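Local structure of CzcP cation efflux P1-ATPase (Ralstonia metallidurans, 4U9R) at residues 76-80 with 81-85; 27-30 with 31-34; 85-88 with 89-92. The protein probably pumps zinc, and apparently cadmium and cobalt, out across the cell membrane using ATP, this chain being its N-terminal metal-binding extension with a ferredoxin-like fold. All coordinates share one frame; numbering follows the deposited sequence.

How the contacts relate
The three contacts belong to one layered unit, in which strands 73-78 and 24-29 are sheet neighbours and helix 85-102 packs against them. Contact 1 leaves strand 73-78 and runs into the start of that helix; contact 3 is the helix's first turns, shares Leu85 with contact 1 and lies about 9 Å from it, centre to centre. Val76 CG2 meets Val92 CG2 at 4.0 Å. Contact 2 ends strand 24-29, with its centre about 13 Å from that of contact 3; Leu33 CD1 reaches Val92 CG1 at 3.6 Å. Contacts 1 and 2 have centres about 19 Å apart and do not touch, yet His77 and Arg27 both reach the phosphine ligand beside the cadmium ion.

Contact 1 of 3, residues 76-80 with 81-85; sequences VHYDP and AAISL. With CD (cadmium ion), chain C; TCE (3,3',3''-phosphanetriyltripropanoic acid), chain D.
Asp79 organises the polar half of this turn with two different oxygens. Its carboxylate OD1 accepts the N-H of Ala81 at 3.0 Å and 163°, an Asx turn; the bond is straight at the hydrogen, but the donor comes from above the carboxylate plane. CG stands anti to the backbone N (chi1 180°), which swings the acid beside its own carbonyl and over the amide two residues on. The carbonyl O of Asp79 takes two more amides: Ala82 N at 3.0 Å, from above the carbonyl plane, and Ile83 N at 3.2 Å, nearly along the C=O axis. Pro80 and Ala81 occupy the corners of a type I beta turn, and the second bond carries the wrap one residue further. A CA-H...O contact from Pro80 CA to Ile83 O, 3.4 Å, ties the far side of the loop.

Apolar packing rests on Tyr78. Its chi1 of 68° places the ring between the backbone N and carbonyl carbon, directed at the incoming chain, and the side chain crosses Ile83 at about a right angle, CD2 to Ile83 CG2 being 4.0 Å. Further out, Tyr78 OH lies 3.6 Å from Leu85 CB.

Metal coordination occupies the strand end. His77 NE2 binds the cadmium ion at 2.2 Å, and His62 and Cys75 complete the protein ligands of this site; the phosphine ligand lies at the edge of the His77 ring. Ser84 OG caps the following helix at Arg87 N.

The loop thus joins strand 73-78 to helix 85-102 in the ferredoxin-like domain. One N-H meets the Asp79 carboxylate and may modestly stabilise its charge, while two others hold the backbone carbonyl and fix the turn just beyond the metal-binding strand.

Contact 2 of 3, residues 27-30 with 31-34; sequences RLDI and PVLL. With TCE (3,3',3''-phosphanetriyltripropanoic acid), chain D.
Leu28 and Leu33 meet at their branch ends, CD2 to CD2 at 4.2 Å, with the two side chains crossing at about a right angle. Both point toward the other segment. Each has CG anti to its carbonyl carbon, and Leu28 departs from a staggered second torsion (chi2 98°), which turns its CD2 to the contact. Val92 of helix 85-102 packs on both leucines, extending this apolar patch.

On the other flank Val32 CG2 rests 3.9 Å from Asp29 CB. The Ile30 side chain lies obliquely against the Pro31 ring, CB to CD at 3.5 Å, and touches Ile63 of strand 58-64. Here strand 24-29, which pairs with strand 73-78 in the ferredoxin-like sheet, turns directly into the short helix 30-33, with Asp29 at the N-cap position although its side chain makes no capping bond. The backbone does the work: Asp29 O receives weak bonds from Val32 N at 3.1 Å and Leu33 N at 3.4 Å, while Leu34 N reaches Ile30 O at 2.6 Å and 161°, approaching almost in line with the carbonyl.

The Arg27 side chain leaves the strand crosswise, leaning away from the turn. Extended from CG to NE, its chain carries the guanidinium out to the phosphine ligand, where NH1 and NH2 present one edge in plane to the carboxylate oxygen O15, in weak bonds of 3.4 and 3.3 Å respectively.

Contact 3 of 3, residues 85-88 with 89-92; sequences LARI and RELV
Arg89 folds back over the first turn of helix 85-102. Its chain runs out straight through chi1 and chi2, then bends at chi3 (61°), and this bend returns the guanidinium to the preceding turn. There NH1 lies 3.7 Å from Leu85 CG, the two side chains crossing at a slant, and Ala86 CA sits over one face of the group, 4.1 Å from NH2. A water bridges Ala86 and Arg89: it donates to Ala86 O at 2.8 Å and accepts a weak bond from Arg89 NE.

On the sheet-facing side, Ile88 has CG1 anti to the backbone N (chi1 -171°) and a bend at chi2 (55°), which together bring CD1 to Leu91 CD2 at 4.3 Å. Ile88 and Val92 lie on the helix face that packs on strands 24-29 and 73-78 of the sheet.

The backbone bonds are regular i to i+4 bonds: Arg89 N to Leu85 O and Val92 N to Ile88 O are both 2.9 Å, Glu90 N to Ala86 O is 3.1 Å. Arg87 NE and Glu90 OE1 stay 4.8 Å apart, not in contact, so any attraction between the charges is probably modest. The water adds a weak, indirect tie from the Arg89 side chain to Ala86 O, on top of the direct Arg89 N to Leu85 O bond.

Contact 1 of 3, residues 76-80 with 81-85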
loop_
_atom_site.group_PDB
_atom_site.type_symbol
_atom_site.label_atom_id
_atom_site.label_comp_id
_atom_site.label_asym_id
_atom_site.label_seq_id
_atom_site.Cartn_x
_atom_site.Cartn_y
_atom_site.Cartn_z
ATOM N N VAL A 76 2.716 -8.631 -15.161
ATOM C CA VAL A 76 2.987 -7.555 -16.059
ATOM C C VAL A 76 3.223 -8.147 -17.428
ATOM O O VAL A 76 4.026 -9.041 -17.577
ATOM C CB VAL A 76 4.247 -6.788 -15.618
ATOM C CG1 VAL A 76 4.603 -5.675 -16.595
ATOM C CG2 VAL A 76 4.045 -6.152 -14.259
ATOM N N HIS A 77 2.507 -7.635 -18.421
ATOM C CA HIS A 77 2.666 -8.022 -19.771
ATOM C C HIS A 77 3.474 -6.933 -20.481
ATOM O O HIS A 77 3.220 -5.737 -20.332
ATOM C CB HIS A 77 1.309 -8.137 -20.468
ATOM C CG HIS A 77 0.318 -9.044 -19.784
ATOM N ND1 HIS A 77 -0.838 -9.448 -20.422
ATOM C CD2 HIS A 77 0.250 -9.568 -18.531
ATOM C CE1 HIS A 77 -1.547 -10.221 -19.616
ATOM N NE2 HIS A 77 -0.905 -10.332 -18.468
ATOM N N TYR A 78 4.460 -7.356 -21.246
ATOM C CA TYR A 78 5.280 -6.444 -21.967
ATOM C C TYR A 78 5.517 -6.938 -23.407
ATOM O O TYR A 78 5.348 -8.136 -23.743
ATOM C CB TYR A 78 6.587 -6.218 -21.211
ATOM C CG TYR A 78 7.477 -7.428 -21.161
ATOM C CD1 TYR A 78 7.245 -8.438 -20.225
ATOM C CD2 TYR A 78 8.547 -7.574 -22.061
ATOM C CE1 TYR A 78 8.048 -9.558 -20.181
ATOM C CE2 TYR A 78 9.362 -8.698 -22.019
ATOM C CZ TYR A 78 9.086 -9.686 -21.066
ATOM O OH TYR A 78 9.833 -10.799 -20.979
ATOM N N ASP A 79 5.889 -5.979 -24.238
ATOM C CA ASP A 79 6.301 -6.182 -25.625
ATOM C C ASP A 79 7.821 -6.300 -25.664
ATOM O O ASP A 79 8.529 -5.296 -25.522
ATOM C CB ASP A 79 5.865 -4.942 -26.422
ATOM C CG ASP A 79 6.238 -5.012 -27.891
ATOM O OD1 ASP A 79 6.872 -6.005 -28.323
ATOM O OD2 ASP A 79 5.878 -4.056 -28.611
ATOM N N PRO A 80 8.346 -7.512 -25.861
ATOM C CA PRO A 80 9.786 -7.611 -25.854
ATOM C C PRO A 80 10.521 -6.905 -27.027
ATOM O O PRO A 80 11.741 -6.952 -27.061
ATOM C CB PRO A 80 10.033 -9.128 -25.892
ATOM C CG PRO A 80 8.838 -9.692 -26.556
ATOM C CD PRO A 80 7.699 -8.785 -26.232
ATOM N N ALA A 81 9.815 -6.273 -27.965
ATOM C CA ALA A 81 10.493 -5.487 -29.000
ATOM C C ALA A 81 10.764 -4.085 -28.490
ATOM O O ALA A 81 11.689 -3.430 -28.936
ATOM C CB ALA A 81 9.663 -5.435 -30.279
ATOM N N ALA A 82 9.954 -3.647 -27.530
ATOM C CA ALA A 82 10.054 -2.326 -26.938
ATOM C C ALA A 82 10.902 -2.290 -25.675
ATOM O O ALA A 82 11.399 -1.224 -25.294
ATOM C CB ALA A 82 8.654 -1.813 -26.637
ATOM N N ILE A 83 11.044 -3.421 -24.982
ATOM C CA ILE A 83 11.771 -3.420 -23.703
ATOM C C ILE A 83 12.260 -4.805 -23.376
ATOM O O ILE A 83 11.570 -5.788 -23.651
ATOM C CB ILE A 83 10.861 -2.868 -22.585
ATOM C CG1 ILE A 83 11.639 -2.614 -21.298
ATOM C CG2 ILE A 83 9.660 -3.784 -22.335
ATOM C CD1 ILE A 83 10.922 -1.633 -20.400
ATOM N N SER A 84 13.468 -4.908 -22.835
ATOM C CA SER A 84 14.026 -6.198 -22.516
ATOM C C SER A 84 13.398 -6.721 -21.219
ATOM O O SER A 84 12.837 -5.945 -20.446
ATOM C CB SER A 84 15.527 -6.087 -22.375
ATOM O OG SER A 84 15.901 -5.321 -21.250
ATOM N N LEU A 85 13.499 -8.017 -20.973
ATOM C CA LEU A 85 13.016 -8.561 -19.720
ATOM C C LEU A 85 13.747 -7.939 -18.523
ATOM O O LEU A 85 13.127 -7.529 -17.542
ATOM C CB LEU A 85 13.161 -10.068 -19.699
ATOM C CG LEU A 85 12.856 -10.725 -18.351
ATOM C CD1 LEU A 85 11.512 -10.334 -17.747
ATOM C CD2 LEU A 85 12.931 -12.226 -18.547
HETATM CD CD CD C . -1.494 -11.385 -16.668
HETATM O O16 TCE D . -3.796 -18.628 -16.386
HETATM C C14 TCE D . -2.838 -17.867 -16.121
HETATM O O15 TCE D . -1.643 -18.232 -16.065
HETATM C C5 TCE D . -3.140 -16.405 -15.851
HETATM C C2 TCE D . -2.760 -15.488 -16.989
HETATM P P TCE D . -2.939 -13.693 -16.650
HETATM C C3 TCE D . -4.610 -13.567 -15.904
HETATM C C6 TCE D . -5.426 -12.515 -16.641
HETATM C C8 TCE D . -6.863 -12.929 -16.893
HETATM O O10 TCE D . -7.763 -12.113 -16.591
HETATM O O9 TCE D . -7.075 -14.060 -17.386
HETATM C C1 TCE D . -3.160 -12.966 -18.321
HETATM C C4 TCE D . -4.270 -13.753 -19.013
HETATM C C11 TCE D . -5.082 -12.926 -19.991
HETATM O O12 TCE D . -4.466 -12.207 -20.811
HETATM O O13 TCE D . -6.329 -13.008 -19.924
#

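Contact 2 of 3, residues 27-30 with 31-34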
loop_
_atom_site.group_PDB
_atom_site.type_symbol
_atom_site.label_atom_id
_atom_site.label_comp_id
_atom_site.label_asym_id
_atom_site.label_seq_id
_atom_site.Cartn_x
_atom_site.Cartn_y
_atom_site.Cartn_z
ATOM N N ARG A 27 5.814 -12.354 -13.506
ATOM C CA ARG A 27 5.090 -12.241 -12.250
ATOM C C ARG A 27 6.017 -12.221 -11.082
ATOM O O ARG A 27 7.042 -12.867 -11.087
ATOM C CB ARG A 27 4.201 -13.448 -12.056
ATOM C CG ARG A 27 2.921 -13.337 -12.821
ATOM C CD ARG A 27 2.156 -14.646 -12.923
ATOM N NE ARG A 27 1.326 -14.551 -14.122
ATOM C CZ ARG A 27 0.638 -15.553 -14.652
ATOM N NH1 ARG A 27 0.655 -16.746 -14.090
ATOM N NH2 ARG A 27 -0.078 -15.343 -15.747
ATOM N N LEU A 28 5.641 -11.469 -10.073
ATOM C CA LEU A 28 6.380 -11.381 -8.863
ATOM C C LEU A 28 5.361 -11.337 -7.724
ATOM O O LEU A 28 4.204 -10.915 -7.916
ATOM C CB LEU A 28 7.175 -10.100 -8.856
ATOM C CG LEU A 28 8.334 -9.998 -9.862
ATOM C CD1 LEU A 28 7.901 -9.229 -11.087
ATOM C CD2 LEU A 28 9.486 -9.268 -9.230
ATOM N N ASP A 29 5.788 -11.759 -6.546
ATOM C CA ASP A 29 4.907 -11.832 -5.413
ATOM C C ASP A 29 4.816 -10.457 -4.793
ATOM O O ASP A 29 5.793 -9.728 -4.702
ATOM C CB ASP A 29 5.417 -12.881 -4.419
ATOM C CG ASP A 29 5.531 -14.246 -5.052
ATOM O OD1 ASP A 29 4.484 -14.847 -5.369
ATOM O OD2 ASP A 29 6.669 -14.703 -5.278
ATOM N N ILE A 30 3.613 -10.073 -4.402
ATOM C CA ILE A 30 3.384 -8.717 -3.916
ATOM C C ILE A 30 4.195 -8.406 -2.666
ATOM O O ILE A 30 4.804 -7.338 -2.583
ATOM C CB ILE A 30 1.872 -8.461 -3.705
ATOM C CG1 ILE A 30 1.237 -8.207 -5.059
ATOM C CG2 ILE A 30 1.626 -7.251 -2.818
ATOM C CD1 ILE A 30 -0.276 -8.292 -5.065
ATOM N N PRO A 31 4.240 -9.343 -1.694
ATOM C CA PRO A 31 4.997 -8.975 -0.508
ATOM C C PRO A 31 6.476 -8.770 -0.800
ATOM O O PRO A 31 7.149 -8.087 -0.041
ATOM C CB PRO A 31 4.765 -10.157 0.450
ATOM C CG PRO A 31 3.506 -10.785 -0.024
ATOM C CD PRO A 31 3.570 -10.647 -1.527
ATOM N N VAL A 32 6.967 -9.318 -1.912
ATOM C CA VAL A 32 8.350 -9.122 -2.308
ATOM C C VAL A 32 8.580 -7.701 -2.788
ATOM O O VAL A 32 9.625 -7.131 -2.497
ATOM C CB VAL A 32 8.780 -10.128 -3.401
ATOM C CG1 VAL A 32 10.179 -9.814 -3.926
ATOM C CG2 VAL A 32 8.731 -11.547 -2.851
ATOM N N LEU A 33 7.633 -7.152 -3.559
ATOM C CA LEU A 33 7.730 -5.802 -4.016
ATOM C C LEU A 33 7.315 -4.831 -2.932
ATOM O O LEU A 33 7.904 -3.769 -2.799
ATOM C CB LEU A 33 6.813 -5.579 -5.202
ATOM C CG LEU A 33 7.201 -6.371 -6.443
ATOM C CD1 LEU A 33 6.160 -6.201 -7.497
ATOM C CD2 LEU A 33 8.583 -5.931 -6.914
ATOM N N LEU A 34 6.244 -5.182 -2.217
ATOM C CA LEU A 34 5.603 -4.273 -1.277
ATOM C C LEU A 34 5.481 -5.012 0.062
ATOM O O LEU A 34 4.412 -5.524 0.383
ATOM C CB LEU A 34 4.235 -3.848 -1.816
ATOM C CG LEU A 34 4.284 -2.956 -3.075
ATOM C CD1 LEU A 34 2.875 -2.775 -3.630
ATOM C CD2 LEU A 34 4.969 -1.632 -2.786
HETATM O O16 TCE D . -3.796 -18.628 -16.386
HETATM C C14 TCE D . -2.838 -17.867 -16.121
HETATM O O15 TCE D . -1.643 -18.232 -16.065
HETATM C C5 TCE D . -3.140 -16.405 -15.851
HETATM C C2 TCE D . -2.760 -15.488 -16.989
HETATM P P TCE D . -2.939 -13.693 -16.650
HETATM C C3 TCE D . -4.610 -13.567 -15.904
HETATM C C6 TCE D . -5.426 -12.515 -16.641
HETATM C C8 TCE D . -6.863 -12.929 -16.893
HETATM O O10 TCE D . -7.763 -12.113 -16.591
HETATM O O9 TCE D . -7.075 -14.060 -17.386
HETATM C C1 TCE D . -3.160 -12.966 -18.321
HETATM C C4 TCE D . -4.270 -13.753 -19.013
HETATM C C11 TCE D . -5.082 -12.926 -19.991
HETATM O O12 TCE D . -4.466 -12.207 -20.811
HETATM O O13 TCE D . -6.329 -13.008 -19.924
#

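Contact 3 of 3, residues 85-88 with 89-92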
loop_
_atom_site.group_PDB
_atom_site.type_symbol
_atom_site.label_atom_id
_atom_site.label_comp_id
_atom_site.label_asym_id
_atom_site.label_seq_id
_atom_site.Cartn_x
_atom_site.Cartn_y
_atom_site.Cartn_z
ATOM N N LEU A 85 13.499 -8.017 -20.973
ATOM C CA LEU A 85 13.016 -8.561 -19.720
ATOM C C LEU A 85 13.747 -7.939 -18.523
ATOM O O LEU A 85 13.127 -7.529 -17.542
ATOM C CB LEU A 85 13.161 -10.068 -19.699
ATOM C CG LEU A 85 12.856 -10.725 -18.351
ATOM C CD1 LEU A 85 11.512 -10.334 -17.747
ATOM C CD2 LEU A 85 12.931 -12.226 -18.547
ATOM N N ALA A 86 15.063 -7.880 -18.605
ATOM C CA ALA A 86 15.887 -7.249 -17.562
ATOM C C ALA A 86 15.410 -5.868 -17.153
ATOM O O ALA A 86 15.344 -5.537 -15.982
ATOM C CB ALA A 86 17.327 -7.127 -18.065
ATOM N N ARG A 87 15.081 -5.077 -18.152
ATOM C CA ARG A 87 14.650 -3.705 -17.995
ATOM C C ARG A 87 13.193 -3.594 -17.471
ATOM O O ARG A 87 12.920 -2.788 -16.584
ATOM C CB ARG A 87 14.824 -2.987 -19.354
ATOM C CG ARG A 87 14.320 -1.548 -19.415
ATOM C CD ARG A 87 15.058 -0.620 -18.463
ATOM N NE ARG A 87 14.320 0.619 -18.232
ATOM C CZ ARG A 87 14.421 1.724 -18.974
ATOM N NH1 ARG A 87 15.239 1.780 -20.029
ATOM N NH2 ARG A 87 13.690 2.790 -18.655
ATOM N N ILE A 88 12.261 -4.418 -17.959
ATOM C CA ILE A 88 10.915 -4.371 -17.389
ATOM C C ILE A 88 10.957 -4.815 -15.916
ATOM O O ILE A 88 10.391 -4.148 -15.044
ATOM C CB ILE A 88 9.833 -5.061 -18.254
ATOM C CG1 ILE A 88 8.442 -4.784 -17.703
ATOM C CG2 ILE A 88 10.000 -6.548 -18.290
ATOM C CD1 ILE A 88 8.091 -3.331 -17.536
ATOM N N ARG A 89 11.705 -5.855 -15.603
ATOM C CA ARG A 89 11.742 -6.345 -14.218
ATOM C C ARG A 89 12.378 -5.295 -13.258
ATOM O O ARG A 89 11.945 -5.120 -12.114
ATOM C CB ARG A 89 12.461 -7.690 -14.150
ATOM C CG ARG A 89 12.600 -8.245 -12.744
ATOM C CD ARG A 89 13.280 -9.607 -12.714
ATOM N NE ARG A 89 14.635 -9.538 -13.252
ATOM C CZ ARG A 89 15.115 -10.237 -14.268
ATOM N NH1 ARG A 89 14.374 -11.117 -14.950
ATOM N NH2 ARG A 89 16.367 -10.040 -14.623
ATOM N N GLU A 90 13.388 -4.585 -13.745
ATOM C CA GLU A 90 14.044 -3.520 -12.976
ATOM C C GLU A 90 13.085 -2.384 -12.685
ATOM O O GLU A 90 13.034 -1.862 -11.565
ATOM C CB GLU A 90 15.298 -3.019 -13.740
ATOM C CG GLU A 90 16.024 -1.807 -13.157
ATOM C CD GLU A 90 17.363 -1.545 -13.862
ATOM O OE1 GLU A 90 17.383 -0.804 -14.882
ATOM O OE2 GLU A 90 18.385 -2.125 -13.426
ATOM N N LEU A 91 12.340 -2.001 -13.699
ATOM C CA LEU A 91 11.272 -1.041 -13.556
ATOM C C LEU A 91 10.263 -1.515 -12.512
ATOM O O LEU A 91 9.902 -0.764 -11.629
ATOM C CB LEU A 91 10.598 -0.831 -14.882
ATOM C CG LEU A 91 9.966 0.497 -15.219
ATOM C CD1 LEU A 91 10.790 1.693 -14.751
ATOM C CD2 LEU A 91 9.836 0.535 -16.735
ATOM N N VAL A 92 9.838 -2.769 -12.578
ATOM C CA VAL A 92 8.911 -3.276 -11.554
ATOM C C VAL A 92 9.523 -3.265 -10.158
ATOM O O VAL A 92 8.944 -2.711 -9.249
ATOM C CB VAL A 92 8.370 -4.678 -11.854
ATOM C CG1 VAL A 92 7.507 -5.157 -10.708
ATOM C CG2 VAL A 92 7.578 -4.699 -13.154
HETATM O O HOH W 1 16.222 -6.841 -13.617
#